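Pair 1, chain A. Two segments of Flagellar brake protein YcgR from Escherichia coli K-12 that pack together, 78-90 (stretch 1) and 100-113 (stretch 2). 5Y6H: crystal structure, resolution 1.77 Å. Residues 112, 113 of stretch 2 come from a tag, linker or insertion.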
# COMPACT_ATOMS: atom_id res chain seq x y z
N GLN A 78 -1.26 -1.04 -17.03
CA GLN A 78 -2.13 -1.40 -18.14
C GLN A 78 -3.56 -0.89 -17.95
O GLN A 78 -4.54 -1.57 -18.28
CB GLN A 78 -2.12 -2.92 -18.36
CG GLN A 78 -0.74 -3.49 -18.67
CD GLN A 78 -0.16 -2.97 -19.98
OE1 GLN A 78 -0.86 -2.38 -20.81
NE2 GLN A 78 1.14 -3.19 -20.17
N GLY A 79 -3.69 0.32 -17.40
CA GLY A 79 -4.97 0.96 -17.25
C GLY A 79 -5.75 0.63 -15.99
O GLY A 79 -6.84 1.17 -15.80
N ALA A 80 -5.23 -0.25 -15.14
CA ALA A 80 -5.88 -0.62 -13.89
C ALA A 80 -5.13 -0.00 -12.73
O ALA A 80 -3.91 -0.14 -12.63
CB ALA A 80 -5.93 -2.15 -13.74
N LYS A 81 -5.86 0.66 -11.83
CA LYS A 81 -5.27 1.35 -10.69
C LYS A 81 -5.81 0.79 -9.39
O LYS A 81 -7.02 0.60 -9.24
CB LYS A 81 -5.53 2.86 -10.76
CG LYS A 81 -4.98 3.62 -9.56
CD LYS A 81 -5.27 5.11 -9.67
CE LYS A 81 -4.06 5.88 -10.18
NZ LYS A 81 -4.25 7.35 -10.05
N VAL A 82 -4.91 0.53 -8.44
CA VAL A 82 -5.27 0.19 -7.07
C VAL A 82 -5.07 1.44 -6.22
O VAL A 82 -4.05 2.13 -6.36
CB VAL A 82 -4.41 -0.97 -6.55
CG1 VAL A 82 -4.64 -1.20 -5.06
CG2 VAL A 82 -4.68 -2.24 -7.35
N GLU A 83 -6.04 1.74 -5.35
CA GLU A 83 -5.89 2.85 -4.42
C GLU A 83 -6.56 2.51 -3.09
O GLU A 83 -7.71 2.06 -3.07
CB GLU A 83 -6.49 4.14 -4.98
CG GLU A 83 -6.52 5.29 -3.98
CD GLU A 83 -6.77 6.64 -4.63
OE1 GLU A 83 -7.67 7.37 -4.15
OE2 GLU A 83 -6.08 6.97 -5.61
N PHE A 84 -5.83 2.70 -2.00
CA PHE A 84 -6.41 2.54 -0.67
C PHE A 84 -5.62 3.40 0.31
O PHE A 84 -4.53 3.89 -0.01
CB PHE A 84 -6.45 1.07 -0.23
CG PHE A 84 -5.09 0.40 -0.19
CD1 PHE A 84 -4.41 0.27 1.01
CD2 PHE A 84 -4.53 -0.15 -1.33
CE1 PHE A 84 -3.18 -0.37 1.07
CE2 PHE A 84 -3.30 -0.78 -1.29
CZ PHE A 84 -2.63 -0.89 -0.09
N THR A 85 -6.19 3.60 1.49
CA THR A 85 -5.59 4.44 2.52
C THR A 85 -5.47 3.65 3.81
O THR A 85 -6.39 2.92 4.19
CB THR A 85 -6.42 5.71 2.75
OG1 THR A 85 -6.50 6.46 1.53
CG2 THR A 85 -5.79 6.59 3.83
N VAL A 86 -4.33 3.78 4.47
CA VAL A 86 -4.11 3.20 5.79
C VAL A 86 -3.86 4.32 6.78
O VAL A 86 -3.46 5.43 6.42
CB VAL A 86 -2.94 2.19 5.79
CG1 VAL A 86 -3.24 1.02 4.86
CG2 VAL A 86 -1.66 2.88 5.39
N GLU A 87 -4.10 4.03 8.06
CA GLU A 87 -4.03 5.05 9.08
C GLU A 87 -2.67 5.16 9.74
O GLU A 87 -2.37 6.20 10.34
CB GLU A 87 -5.09 4.79 10.16
CG GLU A 87 -6.52 4.82 9.64
CD GLU A 87 -7.54 4.80 10.76
OE1 GLU A 87 -7.16 5.05 11.92
OE2 GLU A 87 -8.73 4.55 10.47
N GLN A 88 -1.84 4.13 9.64
CA GLN A 88 -0.58 4.10 10.37
C GLN A 88 0.36 3.08 9.73
O GLN A 88 -0.08 2.01 9.31
CB GLN A 88 -0.81 3.77 11.85
CG GLN A 88 0.42 3.34 12.62
CD GLN A 88 0.29 3.59 14.11
OE1 GLN A 88 -0.76 4.02 14.59
NE2 GLN A 88 1.35 3.32 14.85
N LEU A 89 1.63 3.44 9.65
CA LEU A 89 2.70 2.49 9.36
C LEU A 89 3.67 2.47 10.52
O LEU A 89 3.94 3.51 11.14
CB LEU A 89 3.46 2.83 8.07
CG LEU A 89 2.71 3.26 6.81
CD1 LEU A 89 3.65 3.27 5.62
CD2 LEU A 89 1.57 2.32 6.55
N GLN A 90 4.19 1.29 10.83
CA GLN A 90 5.26 1.14 11.81
C GLN A 90 6.49 0.56 11.12
O GLN A 90 6.41 0.02 10.02
CB GLN A 90 4.82 0.25 12.97
CG GLN A 90 3.88 0.95 13.95
CD GLN A 90 3.55 0.09 15.15
OE1 GLN A 90 4.15 -0.97 15.36
NE2 GLN A 90 2.61 0.54 15.97
N PHE A 100 8.17 -1.06 6.14
CA PHE A 100 6.93 -0.62 6.77
C PHE A 100 6.02 -1.82 6.97
O PHE A 100 5.94 -2.71 6.12
CB PHE A 100 6.20 0.42 5.93
CG PHE A 100 7.02 1.63 5.55
CD1 PHE A 100 7.40 2.56 6.51
CD2 PHE A 100 7.37 1.85 4.23
CE1 PHE A 100 8.14 3.68 6.15
CE2 PHE A 100 8.11 2.96 3.86
CZ PHE A 100 8.50 3.88 4.82
N ILE A 101 5.30 -1.82 8.09
CA ILE A 101 4.22 -2.78 8.33
C ILE A 101 2.93 -2.01 8.55
O ILE A 101 2.91 -0.99 9.24
CB ILE A 101 4.52 -3.73 9.51
CG1 ILE A 101 3.33 -4.67 9.75
CG2 ILE A 101 4.85 -2.95 10.78
CD1 ILE A 101 3.65 -5.82 10.69
N THR A 102 1.85 -2.49 7.93
CA THR A 102 0.52 -1.97 8.18
C THR A 102 -0.46 -3.14 8.04
O THR A 102 -0.05 -4.30 7.93
CB THR A 102 0.22 -0.79 7.25
OG1 THR A 102 -0.96 -0.11 7.69
CG2 THR A 102 0.05 -1.24 5.81
N VAL A 103 -1.75 -2.84 8.07
CA VAL A 103 -2.78 -3.88 8.04
C VAL A 103 -3.70 -3.60 6.87
O VAL A 103 -3.75 -2.46 6.36
CB VAL A 103 -3.54 -3.97 9.38
CG1 VAL A 103 -2.57 -4.23 10.53
CG2 VAL A 103 -4.35 -2.71 9.62
N PRO A 104 -4.44 -4.60 6.39
CA PRO A 104 -5.31 -4.41 5.23
C PRO A 104 -6.34 -3.32 5.48
O PRO A 104 -6.89 -3.21 6.59
CB PRO A 104 -5.98 -5.78 5.05
CG PRO A 104 -5.00 -6.74 5.62
CD PRO A 104 -4.35 -6.03 6.77
N PRO A 105 -6.64 -2.50 4.47
CA PRO A 105 -7.64 -1.46 4.65
C PRO A 105 -9.04 -2.06 4.66
O PRO A 105 -9.26 -3.15 4.11
CB PRO A 105 -7.43 -0.56 3.42
CG PRO A 105 -7.01 -1.55 2.36
CD PRO A 105 -6.12 -2.54 3.09
N PRO A 106 -10.01 -1.39 5.28
CA PRO A 106 -11.39 -1.90 5.23
C PRO A 106 -12.00 -1.79 3.84
O PRO A 106 -12.90 -2.58 3.52
CB PRO A 106 -12.12 -1.03 6.25
CG PRO A 106 -11.29 0.21 6.37
CD PRO A 106 -9.87 -0.24 6.19
N THR A 107 -11.56 -0.84 3.02
CA THR A 107 -12.03 -0.74 1.64
C THR A 107 -10.84 -0.46 0.73
O THR A 107 -9.79 0.02 1.17
CB THR A 107 -13.09 0.36 1.46
OG1 THR A 107 -12.51 1.65 1.69
CG2 THR A 107 -14.27 0.16 2.40
N LEU A 108 -11.02 -0.78 -0.55
CA LEU A 108 -9.98 -0.66 -1.55
C LEU A 108 -10.62 -0.31 -2.88
O LEU A 108 -11.70 -0.82 -3.20
CB LEU A 108 -9.17 -1.96 -1.64
CG LEU A 108 -8.00 -2.13 -2.62
CD1 LEU A 108 -7.01 -3.13 -2.05
CD2 LEU A 108 -8.49 -2.60 -3.98
N TRP A 109 -9.98 0.56 -3.65
CA TRP A 109 -10.41 0.87 -5.01
C TRP A 109 -9.58 0.07 -6.00
O TRP A 109 -8.35 0.09 -5.95
CB TRP A 109 -10.28 2.37 -5.31
CG TRP A 109 -11.14 3.26 -4.47
CD1 TRP A 109 -10.74 3.99 -3.38
CD2 TRP A 109 -12.53 3.54 -4.65
NE1 TRP A 109 -11.80 4.69 -2.87
CE2 TRP A 109 -12.91 4.44 -3.63
CE3 TRP A 109 -13.49 3.12 -5.57
CZ2 TRP A 109 -14.21 4.92 -3.51
CZ3 TRP A 109 -14.79 3.60 -5.45
CH2 TRP A 109 -15.14 4.49 -4.42
N PHE A 110 -10.25 -0.66 -6.89
CA PHE A 110 -9.62 -1.36 -8.01
C PHE A 110 -10.27 -0.78 -9.26
O PHE A 110 -11.29 -1.29 -9.72
CB PHE A 110 -9.79 -2.88 -7.92
CG PHE A 110 -8.86 -3.66 -8.81
CD1 PHE A 110 -9.18 -4.95 -9.20
CD2 PHE A 110 -7.68 -3.10 -9.26
CE1 PHE A 110 -8.32 -5.67 -10.02
CE2 PHE A 110 -6.82 -3.81 -10.07
CZ PHE A 110 -7.14 -5.10 -10.46
N VAL A 111 -9.69 0.30 -9.78
CA VAL A 111 -10.30 1.10 -10.84
C VAL A 111 -9.85 0.56 -12.19
O VAL A 111 -8.69 0.70 -12.58
CB VAL A 111 -9.94 2.58 -10.68
CG1 VAL A 111 -10.70 3.42 -11.70
CG2 VAL A 111 -10.25 3.05 -9.27
N LEU A 112 -10.78 -0.06 -12.92
CA LEU A 112 -10.51 -0.60 -14.25
C LEU A 112 -11.00 0.33 -15.35
O LEU A 112 -11.50 -0.12 -16.38
CB LEU A 112 -11.14 -1.98 -14.39
CG LEU A 112 -10.90 -2.91 -13.19
CD1 LEU A 112 -11.65 -4.22 -13.33
CD2 LEU A 112 -9.41 -3.16 -13.01
N GLU A 113 -10.84 1.63 -15.12
CA GLU A 113 -11.26 2.63 -16.10
C GLU A 113 -10.65 2.36 -17.47
O GLU A 113 -9.43 2.33 -17.61
CB GLU A 113 -10.89 4.04 -15.62
CG GLU A 113 -12.03 4.79 -14.96
CD GLU A 113 -11.59 6.13 -14.40
OE1 GLU A 113 -10.58 6.68 -14.89
OE2 GLU A 113 -12.26 6.64 -13.47
O HOH W 1 -9.10 2.77 1.77

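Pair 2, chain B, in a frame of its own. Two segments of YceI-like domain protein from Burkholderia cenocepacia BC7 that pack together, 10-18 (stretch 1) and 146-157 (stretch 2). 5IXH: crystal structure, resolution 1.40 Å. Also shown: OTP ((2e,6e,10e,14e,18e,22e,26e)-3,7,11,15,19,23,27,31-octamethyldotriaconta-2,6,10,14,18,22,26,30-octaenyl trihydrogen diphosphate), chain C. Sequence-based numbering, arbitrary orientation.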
# COMPACT_ATOMS: atom_id res chain seq x y z
N LYS B 10 -5.20 8.14 -2.65
CA LYS B 10 -5.11 7.77 -1.25
C LYS B 10 -4.51 6.40 -1.12
O LYS B 10 -4.83 5.49 -1.88
CB LYS B 10 -6.51 7.76 -0.63
CG LYS B 10 -6.52 7.67 0.90
CD LYS B 10 -7.84 7.12 1.43
CE LYS B 10 -8.01 7.41 2.91
NZ LYS B 10 -9.15 6.64 3.50
N VAL B 11 -3.61 6.26 -0.16
CA VAL B 11 -3.10 4.96 0.23
C VAL B 11 -3.22 4.89 1.75
O VAL B 11 -2.75 5.78 2.45
CB VAL B 11 -1.63 4.78 -0.16
CG1 VAL B 11 -1.12 3.39 0.28
CG2 VAL B 11 -1.47 4.92 -1.67
N SER B 12 -3.87 3.84 2.22
CA SER B 12 -4.13 3.67 3.64
C SER B 12 -3.87 2.24 4.07
O SER B 12 -3.71 1.35 3.24
CB SER B 12 -5.55 4.10 4.00
OG SER B 12 -6.52 3.24 3.44
N ALA B 13 -3.80 2.05 5.38
CA ALA B 13 -3.61 0.73 5.97
C ALA B 13 -4.58 0.59 7.13
O ALA B 13 -4.71 1.48 7.96
CB ALA B 13 -2.20 0.53 6.42
N VAL B 14 -5.31 -0.53 7.11
CA VAL B 14 -6.29 -0.82 8.14
C VAL B 14 -5.79 -1.99 8.97
O VAL B 14 -5.53 -3.07 8.42
CB VAL B 14 -7.64 -1.21 7.53
CG1 VAL B 14 -8.64 -1.44 8.63
CG2 VAL B 14 -8.12 -0.12 6.57
N SER B 15 -5.68 -1.77 10.26
CA SER B 15 -5.21 -2.78 11.20
C SER B 15 -6.34 -3.10 12.16
O SER B 15 -7.37 -2.42 12.16
CB SER B 15 -4.00 -2.28 11.99
OG SER B 15 -4.31 -1.13 12.76
N LYS B 16 -6.14 -4.13 12.98
CA LYS B 16 -7.18 -4.53 13.92
C LYS B 16 -6.69 -4.83 15.33
O LYS B 16 -5.55 -5.26 15.51
CB LYS B 16 -7.93 -5.76 13.40
CG LYS B 16 -8.93 -5.49 12.27
CD LYS B 16 -9.79 -6.72 12.03
CE LYS B 16 -11.19 -6.38 11.54
NZ LYS B 16 -11.31 -6.50 10.07
N GLN B 17 -7.56 -4.63 16.32
CA GLN B 17 -7.24 -4.97 17.71
C GLN B 17 -8.30 -4.78 18.83
O GLN B 17 -7.95 -4.24 19.87
CB GLN B 17 -6.00 -4.17 18.11
CG GLN B 17 -6.07 -2.70 17.75
CD GLN B 17 -5.69 -1.82 18.92
OE1 GLN B 17 -4.65 -2.01 19.54
NE2 GLN B 17 -6.56 -0.86 19.24
N MET B 18 -9.57 -5.21 18.70
CA MET B 18 -10.24 -5.69 17.51
C MET B 18 -11.54 -4.85 17.37
O MET B 18 -12.34 -5.05 16.45
CB MET B 18 -10.48 -7.21 17.62
CG MET B 18 -11.87 -7.77 17.27
SD MET B 18 -11.77 -9.38 16.49
CE MET B 18 -11.47 -8.88 14.79
N SER B 146 -2.37 -10.73 19.72
CA SER B 146 -3.58 -10.52 20.49
C SER B 146 -3.70 -9.04 20.84
O SER B 146 -4.75 -8.59 21.30
CB SER B 146 -3.57 -11.38 21.77
OG SER B 146 -2.73 -10.82 22.75
N ILE B 147 -2.62 -8.29 20.64
CA ILE B 147 -2.64 -6.84 20.86
C ILE B 147 -2.97 -6.09 19.56
O ILE B 147 -3.92 -5.34 19.52
CB ILE B 147 -1.30 -6.30 21.40
CG1 ILE B 147 -0.91 -6.99 22.70
CG2 ILE B 147 -1.39 -4.78 21.61
CD1 ILE B 147 0.49 -6.63 23.18
N VAL B 148 -2.16 -6.27 18.52
CA VAL B 148 -2.48 -5.77 17.19
C VAL B 148 -2.44 -6.97 16.26
O VAL B 148 -1.44 -7.69 16.22
CB VAL B 148 -1.45 -4.72 16.70
CG1 VAL B 148 -1.75 -4.26 15.26
CG2 VAL B 148 -1.42 -3.53 17.66
N ALA B 149 -3.52 -7.21 15.53
CA ALA B 149 -3.58 -8.37 14.63
C ALA B 149 -2.45 -8.33 13.61
O ALA B 149 -1.94 -7.28 13.26
CB ALA B 149 -4.92 -8.42 13.92
N ASP B 150 -2.06 -9.50 13.13
CA ASP B 150 -1.01 -9.60 12.14
C ASP B 150 -1.50 -9.08 10.78
O ASP B 150 -0.80 -8.36 10.08
CB ASP B 150 -0.54 -11.05 12.01
CG ASP B 150 0.87 -11.17 11.45
OD1 ASP B 150 1.45 -10.14 11.03
OD2 ASP B 150 1.38 -12.30 11.40
N GLU B 151 -2.72 -9.44 10.40
CA GLU B 151 -3.22 -9.01 9.11
C GLU B 151 -3.47 -7.51 9.04
O GLU B 151 -4.14 -6.94 9.91
CB GLU B 151 -4.50 -9.74 8.71
CG GLU B 151 -4.92 -9.35 7.29
CD GLU B 151 -5.99 -10.24 6.70
OE1 GLU B 151 -7.12 -9.75 6.51
OE2 GLU B 151 -5.69 -11.42 6.40
N VAL B 152 -2.93 -6.87 8.01
CA VAL B 152 -3.17 -5.45 7.72
C VAL B 152 -3.64 -5.36 6.28
O VAL B 152 -3.06 -5.98 5.38
CB VAL B 152 -1.88 -4.62 7.89
CG1 VAL B 152 -2.08 -3.16 7.44
CG2 VAL B 152 -1.42 -4.67 9.33
N GLN B 153 -4.68 -4.57 6.03
CA GLN B 153 -5.18 -4.37 4.69
C GLN B 153 -4.67 -3.04 4.14
O GLN B 153 -4.94 -1.97 4.71
CB GLN B 153 -6.71 -4.38 4.66
CG GLN B 153 -7.31 -5.70 5.06
CD GLN B 153 -8.82 -5.67 5.05
OE1 GLN B 153 -9.43 -4.60 4.93
NE2 GLN B 153 -9.44 -6.84 5.18
N ILE B 154 -3.94 -3.10 3.04
CA ILE B 154 -3.45 -1.91 2.37
C ILE B 154 -4.45 -1.53 1.28
O ILE B 154 -4.67 -2.29 0.35
CB ILE B 154 -2.07 -2.15 1.71
CG1 ILE B 154 -1.03 -2.59 2.76
CG2 ILE B 154 -1.62 -0.88 0.96
CD1 ILE B 154 0.29 -3.04 2.18
N LYS B 155 -5.08 -0.38 1.41
CA LYS B 155 -6.10 0.05 0.46
C LYS B 155 -5.56 1.20 -0.35
O LYS B 155 -4.91 2.09 0.17
CB LYS B 155 -7.36 0.49 1.21
CG LYS B 155 -7.89 -0.54 2.19
CD LYS B 155 -9.39 -0.35 2.46
CE LYS B 155 -9.76 1.09 2.77
NZ LYS B 155 -9.06 1.61 3.98
N PHE B 156 -5.85 1.20 -1.64
CA PHE B 156 -5.42 2.30 -2.47
C PHE B 156 -6.49 2.70 -3.47
O PHE B 156 -7.26 1.88 -3.97
CB PHE B 156 -4.12 1.95 -3.19
CG PHE B 156 -4.18 0.66 -3.94
CD1 PHE B 156 -4.61 0.62 -5.26
CD2 PHE B 156 -3.85 -0.53 -3.32
CE1 PHE B 156 -4.67 -0.58 -5.94
CE2 PHE B 156 -3.91 -1.73 -3.99
CZ PHE B 156 -4.33 -1.75 -5.30
N HIS B 157 -6.47 3.99 -3.76
CA HIS B 157 -7.31 4.63 -4.75
C HIS B 157 -6.38 5.58 -5.49
O HIS B 157 -6.04 6.64 -4.96
CB HIS B 157 -8.44 5.41 -4.07
CG HIS B 157 -9.29 6.21 -5.01
ND1 HIS B 157 -10.30 5.66 -5.75
CD2 HIS B 157 -9.32 7.54 -5.27
CE1 HIS B 157 -10.89 6.60 -6.47
NE2 HIS B 157 -10.32 7.76 -6.19
O7 OTP C . -5.94 -0.28 23.95
P2 OTP C . -4.71 -0.75 23.20
O5 OTP C . -3.55 -0.88 24.16
O6 OTP C . -4.99 -2.08 22.54
O4 OTP C . -4.34 0.31 22.07
P1 OTP C . -2.96 0.34 21.29
O2 OTP C . -1.93 1.11 22.09
O3 OTP C . -2.47 -1.07 21.04
O1 OTP C . -3.21 1.09 19.91
C40 OTP C . -2.87 0.51 18.66
C39 OTP C . -2.96 1.68 17.69
C37 OTP C . -2.76 1.58 16.35
C38 OTP C . -2.89 2.89 15.56
C36 OTP C . -2.41 0.26 15.62
C35 OTP C . -1.21 0.52 14.68
C34 OTP C . -1.24 -0.38 13.44
C32 OTP C . -0.49 -0.03 12.34
C33 OTP C . 0.37 1.24 12.34
C31 OTP C . -0.50 -0.93 11.09
C30 OTP C . 0.95 -1.21 10.65
C29 OTP C . 0.99 -0.85 9.16
C27 OTP C . 1.43 -1.73 8.20
C28 OTP C . 1.95 -3.14 8.48
C26 OTP C . 1.38 -1.22 6.76
C25 OTP C . 2.66 -1.57 5.99
C24 OTP C . 2.29 -0.98 4.62
C22 OTP C . 3.02 0.02 4.04
C23 OTP C . 4.28 0.62 4.66
C21 OTP C . 2.52 0.52 2.69
C20 OTP C . 3.34 -0.25 1.65
C19 OTP C . 2.52 -0.19 0.35
C17 OTP C . 3.10 0.16 -0.85
C18 OTP C . 4.59 0.50 -0.93
C16 OTP C . 2.28 0.21 -2.15
C15 OTP C . 0.77 -0.00 -1.92
C14 OTP C . 0.13 -0.31 -3.28
C12 OTP C . 0.15 -1.59 -3.79
C13 OTP C . 0.78 -2.77 -3.05
C11 OTP C . -0.48 -1.90 -5.15
C10 OTP C . -0.52 -0.67 -6.07
C9 OTP C . -0.88 -1.24 -7.45
C7 OTP C . -0.75 -0.49 -8.59
C8 OTP C . -0.24 0.95 -8.53
C6 OTP C . -1.12 -1.16 -9.93
C5 OTP C . -1.97 -0.21 -10.78
C4 OTP C . -2.74 -1.14 -11.75
C2 OTP C . -2.45 -1.27 -13.09
C3 OTP C . -3.32 -2.24 -13.89
C1 OTP C . -1.33 -0.51 -13.80
O HOH W 2 -3.70 -5.43 12.16

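The sharpest difference lies on one face of the antiparallel ladder. In pair 2 that face lies against the bound polyprenyl diphosphate OTP; in pair 1 the matching side chains pack on one another. Ser15(B) OG comes within 3.2 Å of OTP C34, and Ala13(B) CB lies 4.0 Å from OTP C26. Ile154(B) CD1 is 3.8 Å from OTP C24, and OTP C11 sits over one face of the Phe156(B) ring, 3.6 Å from CE2.

Pair 1 fills the matching positions with larger side chains on stretch 1. Phe84(A) matches Ser15(B), and Val82(A) matches Ala13(B). Phe84(A) CD1 meets Pro105(A) CG at 3.4 Å, and its CD2 meets Leu108(A) CD1 at 3.9 Å. Val82(A) CG2 lies 3.7 Å from Phe110(A) CD2. In pair 2 the small Ala13(B) still touches stretch 2: its CB is 3.8 Å from Val152(B) CG1. Val152(B) matches Leu108(A), and its CG2 is 3.8 Å from OTP C28.

The shared frame is a pair of antiparallel strands. Fourteen central residues superpose with an RMSD of 0.9 Å. The strand directions differ by 170° in pair 1 and 158° in pair 2. Lys81(A) and Val111(A) form a hydrogen-bonded bridge, as do the matching Ser12(B) and Lys155(B). Glu83(A) with Trp109(A) matches Val14(B) with Gln153(B) in the same way. Each bridge has two backbone hydrogen bonds. Glu83(A) N to Trp109(A) O is 2.9 Å, and Val14(B) N to Gln153(B) O is 2.8 Å.

The side chains of these bridges share the other face. In pair 1, Lys81(A) CB and Val111(A) CB are 4.4 Å apart, but the end of the lysine leads away. In pair 2 the lysine is on stretch 2. Lys155(B) NZ reaches back to 3.1 Å from Ser12(B) OG and 3.3 Å from Val14(B) CG2, so its chain spans two positions of the opposing strand.

Past the ladder, water fills the same gap in both pairs. In pair 1 it accepts from Thr85(A) N at 3.0 Å and donates to Thr107(A) O at 2.9 Å. In pair 2 it accepts from the matching Lys16(B) N at 2.9 Å and donates to Glu151(B) O at 2.7 Å. There it also donates to Ala149(B) O at 2.8 Å. Ala149(B) N then bonds to Lys16(B) O at 2.8 Å. Its match, Pro105(A), has no amide hydrogen to give; its ring packs on Phe84(A) instead.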